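Long-range contact in fucolectin-related protein (Streptococcus pneumoniae, PDB 2WMF), which probably hydrolyses host blood-group carbohydrate antigens as a family 98 glycoside hydrolase of a pneumococcal fucose-utilization system: residues R334-I346 and H372-I386. Residues are numbered along the deposited sequence; the frame is centred on the assembly and turned at random.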
# COMPACT_ATOMS: atom_id res chain seq x y z
N ARG A 334 7.12 15.34 -13.46
CA ARG A 334 8.26 14.42 -13.57
C ARG A 334 8.06 13.36 -14.67
O ARG A 334 8.98 12.58 -14.97
CB ARG A 334 8.50 13.73 -12.22
CG ARG A 334 7.58 12.54 -12.00
CD ARG A 334 7.60 12.06 -10.58
NE ARG A 334 6.72 10.91 -10.41
CZ ARG A 334 6.48 10.29 -9.26
NH1 ARG A 334 7.02 10.73 -8.14
NH2 ARG A 334 5.70 9.21 -9.27
N THR A 335 6.87 13.31 -15.27
CA THR A 335 6.53 12.25 -16.23
C THR A 335 7.07 12.59 -17.61
O THR A 335 6.67 13.58 -18.21
CB THR A 335 5.00 12.00 -16.24
OG1 THR A 335 4.54 11.59 -14.92
CG2 THR A 335 4.62 10.91 -17.23
N LYS A 336 7.98 11.76 -18.11
CA LYS A 336 8.55 11.96 -19.45
C LYS A 336 7.84 11.18 -20.56
O LYS A 336 7.98 11.50 -21.75
CB LYS A 336 10.03 11.60 -19.45
CG LYS A 336 10.90 12.25 -18.36
CD LYS A 336 10.86 13.73 -18.38
CE LYS A 336 11.71 14.25 -17.21
NZ LYS A 336 11.78 15.74 -17.20
N ALA A 337 7.13 10.12 -20.20
CA ALA A 337 6.34 9.33 -21.14
C ALA A 337 5.16 8.71 -20.43
O ALA A 337 5.24 8.43 -19.23
CB ALA A 337 7.18 8.18 -21.78
N VAL A 338 4.06 8.51 -21.19
CA VAL A 338 2.92 7.73 -20.74
C VAL A 338 2.61 6.68 -21.79
O VAL A 338 2.99 6.83 -22.97
CB VAL A 338 1.64 8.59 -20.49
CG1 VAL A 338 1.92 9.65 -19.47
CG2 VAL A 338 1.06 9.21 -21.78
N PHE A 339 1.96 5.61 -21.36
CA PHE A 339 1.44 4.62 -22.28
C PHE A 339 -0.07 4.80 -22.34
O PHE A 339 -0.77 4.67 -21.31
CB PHE A 339 1.78 3.20 -21.86
CG PHE A 339 1.32 2.16 -22.86
CD1 PHE A 339 2.17 1.71 -23.87
CD2 PHE A 339 0.03 1.68 -22.84
CE1 PHE A 339 1.74 0.78 -24.80
CE2 PHE A 339 -0.42 0.77 -23.77
CZ PHE A 339 0.44 0.32 -24.75
N TRP A 340 -0.57 5.10 -23.54
CA TRP A 340 -2.01 5.23 -23.80
C TRP A 340 -2.56 3.97 -24.44
O TRP A 340 -2.00 3.47 -25.45
CB TRP A 340 -2.26 6.40 -24.76
CG TRP A 340 -3.71 6.68 -25.05
CD1 TRP A 340 -4.73 6.73 -24.15
CD2 TRP A 340 -4.27 7.03 -26.31
NE1 TRP A 340 -5.91 7.06 -24.78
CE2 TRP A 340 -5.66 7.24 -26.11
CE3 TRP A 340 -3.75 7.11 -27.61
CZ2 TRP A 340 -6.52 7.57 -27.16
CZ3 TRP A 340 -4.63 7.45 -28.66
CH2 TRP A 340 -6.00 7.64 -28.42
N ASN A 341 -3.63 3.49 -23.84
CA ASN A 341 -4.34 2.27 -24.27
C ASN A 341 -5.16 2.47 -25.53
O ASN A 341 -5.89 1.57 -25.93
CB ASN A 341 -5.29 1.77 -23.19
CG ASN A 341 -4.67 0.80 -22.23
OD1 ASN A 341 -3.48 0.47 -22.29
ND2 ASN A 341 -5.52 0.30 -21.34
N GLY A 342 -5.05 3.62 -26.20
CA GLY A 342 -5.92 3.93 -27.36
C GLY A 342 -5.69 3.18 -28.66
O GLY A 342 -6.57 3.21 -29.52
N GLU A 343 -4.53 2.54 -28.84
CA GLU A 343 -4.22 1.75 -30.06
C GLU A 343 -3.77 0.34 -29.67
O GLU A 343 -2.80 -0.20 -30.23
CB GLU A 343 -3.15 2.46 -30.93
CG GLU A 343 -3.56 3.86 -31.31
CD GLU A 343 -2.50 4.71 -31.98
OE1 GLU A 343 -1.38 4.26 -32.34
OE2 GLU A 343 -2.82 5.92 -32.12
N GLY A 344 -4.45 -0.22 -28.67
CA GLY A 344 -4.11 -1.51 -28.10
C GLY A 344 -3.75 -1.35 -26.65
O GLY A 344 -3.09 -0.39 -26.30
N ARG A 345 -4.13 -2.30 -25.80
CA ARG A 345 -4.16 -2.11 -24.36
C ARG A 345 -2.99 -2.79 -23.66
O ARG A 345 -2.44 -3.79 -24.14
CB ARG A 345 -5.48 -2.59 -23.76
CG ARG A 345 -6.68 -1.87 -24.35
CD ARG A 345 -7.97 -2.66 -24.36
NE ARG A 345 -8.94 -1.92 -25.16
CZ ARG A 345 -8.98 -1.88 -26.49
NH1 ARG A 345 -8.15 -2.64 -27.22
NH2 ARG A 345 -9.82 -1.07 -27.11
N ILE A 346 -2.60 -2.22 -22.53
CA ILE A 346 -1.49 -2.77 -21.74
C ILE A 346 -1.78 -4.23 -21.31
O ILE A 346 -0.84 -5.04 -21.14
CB ILE A 346 -1.14 -1.85 -20.53
CG1 ILE A 346 0.23 -2.23 -19.97
CG2 ILE A 346 -2.24 -1.89 -19.42
CD1 ILE A 346 1.36 -1.92 -20.90
N HIS A 372 9.95 5.91 -12.28
CA HIS A 372 8.84 5.99 -11.35
C HIS A 372 7.83 4.89 -11.72
O HIS A 372 8.21 3.92 -12.35
CB HIS A 372 8.19 7.39 -11.39
CG HIS A 372 9.19 8.50 -11.36
ND1 HIS A 372 9.84 8.87 -10.20
CD2 HIS A 372 9.68 9.30 -12.35
CE1 HIS A 372 10.71 9.83 -10.48
NE2 HIS A 372 10.62 10.12 -11.77
N ILE A 373 6.58 5.05 -11.33
CA ILE A 373 5.47 4.29 -11.97
C ILE A 373 5.17 4.99 -13.32
O ILE A 373 4.85 6.20 -13.36
CB ILE A 373 4.19 4.28 -11.10
CG1 ILE A 373 4.40 3.36 -9.88
CG2 ILE A 373 2.99 3.82 -11.91
CD1 ILE A 373 3.37 3.60 -8.75
N LEU A 374 5.32 4.27 -14.42
CA LEU A 374 4.98 4.81 -15.75
C LEU A 374 3.43 4.83 -15.88
O LEU A 374 2.78 3.79 -15.75
CB LEU A 374 5.59 3.95 -16.85
CG LEU A 374 7.03 4.23 -17.23
CD1 LEU A 374 7.61 3.12 -18.12
CD2 LEU A 374 7.08 5.60 -17.99
N PRO A 375 2.81 6.01 -16.02
CA PRO A 375 1.34 6.03 -16.13
C PRO A 375 0.81 5.33 -17.38
O PRO A 375 1.39 5.47 -18.50
CB PRO A 375 1.02 7.54 -16.18
CG PRO A 375 2.21 8.22 -15.58
CD PRO A 375 3.36 7.38 -16.07
N VAL A 376 -0.26 4.55 -17.19
CA VAL A 376 -1.06 4.04 -18.27
C VAL A 376 -2.35 4.83 -18.28
O VAL A 376 -3.02 4.92 -17.25
CB VAL A 376 -1.33 2.51 -18.16
CG1 VAL A 376 -2.46 2.09 -19.13
CG2 VAL A 376 -0.09 1.74 -18.47
N ILE A 377 -2.64 5.43 -19.43
CA ILE A 377 -3.85 6.22 -19.59
C ILE A 377 -4.91 5.37 -20.34
O ILE A 377 -4.63 4.77 -21.38
CB ILE A 377 -3.59 7.54 -20.35
CG1 ILE A 377 -2.38 8.32 -19.76
CG2 ILE A 377 -4.89 8.44 -20.34
CD1 ILE A 377 -2.55 8.67 -18.26
N HIS A 378 -6.12 5.38 -19.82
CA HIS A 378 -7.21 4.55 -20.34
C HIS A 378 -7.67 5.03 -21.72
O HIS A 378 -7.57 6.23 -22.07
CB HIS A 378 -8.36 4.61 -19.34
CG HIS A 378 -9.42 3.58 -19.56
ND1 HIS A 378 -10.49 3.79 -20.40
CD2 HIS A 378 -9.59 2.36 -18.99
CE1 HIS A 378 -11.28 2.71 -20.36
NE2 HIS A 378 -10.75 1.84 -19.49
N GLU A 379 -8.19 4.10 -22.53
CA GLU A 379 -8.65 4.42 -23.88
C GLU A 379 -9.76 5.47 -23.97
O GLU A 379 -9.90 6.10 -25.02
CB GLU A 379 -9.14 3.13 -24.57
CG GLU A 379 -10.39 2.54 -23.98
CD GLU A 379 -10.53 1.06 -24.28
OE1 GLU A 379 -11.26 0.76 -25.27
OE2 GLU A 379 -9.95 0.23 -23.55
N LYS A 380 -10.52 5.64 -22.89
CA LYS A 380 -11.65 6.57 -22.87
C LYS A 380 -11.20 8.04 -22.74
O LYS A 380 -12.00 8.98 -22.96
CB LYS A 380 -12.63 6.19 -21.77
CG LYS A 380 -13.45 4.96 -22.10
CD LYS A 380 -14.53 5.26 -23.19
CE LYS A 380 -15.37 4.05 -23.59
NZ LYS A 380 -14.54 2.98 -24.23
N ILE A 381 -9.93 8.24 -22.39
CA ILE A 381 -9.29 9.57 -22.42
C ILE A 381 -8.76 9.83 -23.84
O ILE A 381 -7.93 9.08 -24.36
CB ILE A 381 -8.12 9.66 -21.39
CG1 ILE A 381 -8.58 9.29 -19.97
CG2 ILE A 381 -7.51 11.08 -21.42
CD1 ILE A 381 -9.72 10.16 -19.38
N ASP A 382 -9.23 10.89 -24.48
CA ASP A 382 -8.72 11.25 -25.81
C ASP A 382 -7.26 11.67 -25.83
O ASP A 382 -6.73 12.21 -24.85
CB ASP A 382 -9.54 12.40 -26.43
CG ASP A 382 -11.00 12.06 -26.62
OD1 ASP A 382 -11.43 10.89 -26.44
OD2 ASP A 382 -11.74 13.03 -26.92
N LYS A 383 -6.59 11.46 -26.96
CA LYS A 383 -5.19 11.81 -27.07
C LYS A 383 -4.97 13.31 -26.84
O LYS A 383 -4.00 13.71 -26.20
CB LYS A 383 -4.62 11.37 -28.40
CG LYS A 383 -3.08 11.13 -28.36
CD LYS A 383 -2.58 10.47 -29.64
CE LYS A 383 -1.05 10.21 -29.64
NZ LYS A 383 -0.66 9.25 -30.78
N GLU A 384 -5.90 14.13 -27.34
CA GLU A 384 -5.83 15.58 -27.14
C GLU A 384 -5.82 15.94 -25.66
O GLU A 384 -5.11 16.86 -25.23
CB GLU A 384 -7.03 16.28 -27.80
CG GLU A 384 -6.70 17.05 -29.04
CD GLU A 384 -6.58 16.23 -30.34
OE1 GLU A 384 -5.92 16.75 -31.29
OE2 GLU A 384 -7.14 15.10 -30.44
N LYS A 385 -6.62 15.21 -24.89
CA LYS A 385 -6.66 15.39 -23.43
C LYS A 385 -5.33 15.03 -22.76
O LYS A 385 -4.84 15.73 -21.86
CB LYS A 385 -7.81 14.59 -22.82
CG LYS A 385 -8.07 14.89 -21.34
CD LYS A 385 -8.28 16.39 -21.08
CE LYS A 385 -8.67 16.69 -19.66
NZ LYS A 385 -8.33 18.17 -19.37
N ILE A 386 -4.71 13.95 -23.23
CA ILE A 386 -3.39 13.56 -22.72
C ILE A 386 -2.36 14.67 -22.94
O ILE A 386 -1.57 15.01 -22.05
CB ILE A 386 -2.91 12.22 -23.33
CG1 ILE A 386 -3.91 11.12 -22.99
CG2 ILE A 386 -1.49 11.88 -22.83
CD1 ILE A 386 -3.60 9.75 -23.66
O HOH W 1 4.25 8.06 -11.53
O HOH W 2 11.43 11.90 -13.78
O HOH W 3 -8.33 1.17 -21.74
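The indole of Trp340 takes the CD1 methyl of Ile386 over one face, 3.5 Å from the centroid of its five-membered ring, while CB of Lys383 lies over the six-membered ring on the same face and its aliphatic chain crosses the indole at about a right angle. CA of Gly342 closes on the opposite face, so the ring is sandwiched between its own chain and the first turn of helix 383-389. With CG anti to the backbone N (chi1 -177°), Trp340 turns NE1 into the type I turn His378-Ile381, where it forks weakly to Ile381 O (2.9 Å), which lies obliquely, and to His378 O (3.3 Å), near the ring plane. Strands 337-340 and 376-377 pair in parallel through Phe339 N to Pro375 O, Ile377 N to Phe339 O and Asn341 N to Ile377 O. Val338 fits its CG2 among Ile377 and Ile386 beside Trp340, whereas Val376 packs on Phe339 and Ile346 across the sheet, toward helix 219-231.

Beyond the strand end, Arg345 grips Glu379 side-on: Arg345 NE meets Glu379 OE2 at 2.9 Å and NH2 meets OE1 at 3.0 Å, both from above the carboxylate plane. One water links Glu379 OE2 and N to Asn341 ND2, which also bonds Glu188 of helix 184-192; Asn341 OD1 accepts Ile346 N, which ties down the loop that carries Arg345. At the other end the Arg334 guanidinium stacks on the His372 ring, planes 8° apart, with CD centred over the imidazole. Thr284 O and Gln425 OE1 help to orient them by bonding Arg334 NH1 and His372 ND1; one water joins Arg334 NH2 to Ile373 O, another Arg334 O to His372 NE2. The small sheet, completed by strand 394-396, flanks the eight-stranded barrel. Its apolar middle is bracketed by a guanidinium-imidazole stack and a bidentate salt bridge that, with both nitrogens well out of the carboxylate plane, probably relies more on charge than on ideal hydrogen-bond directions.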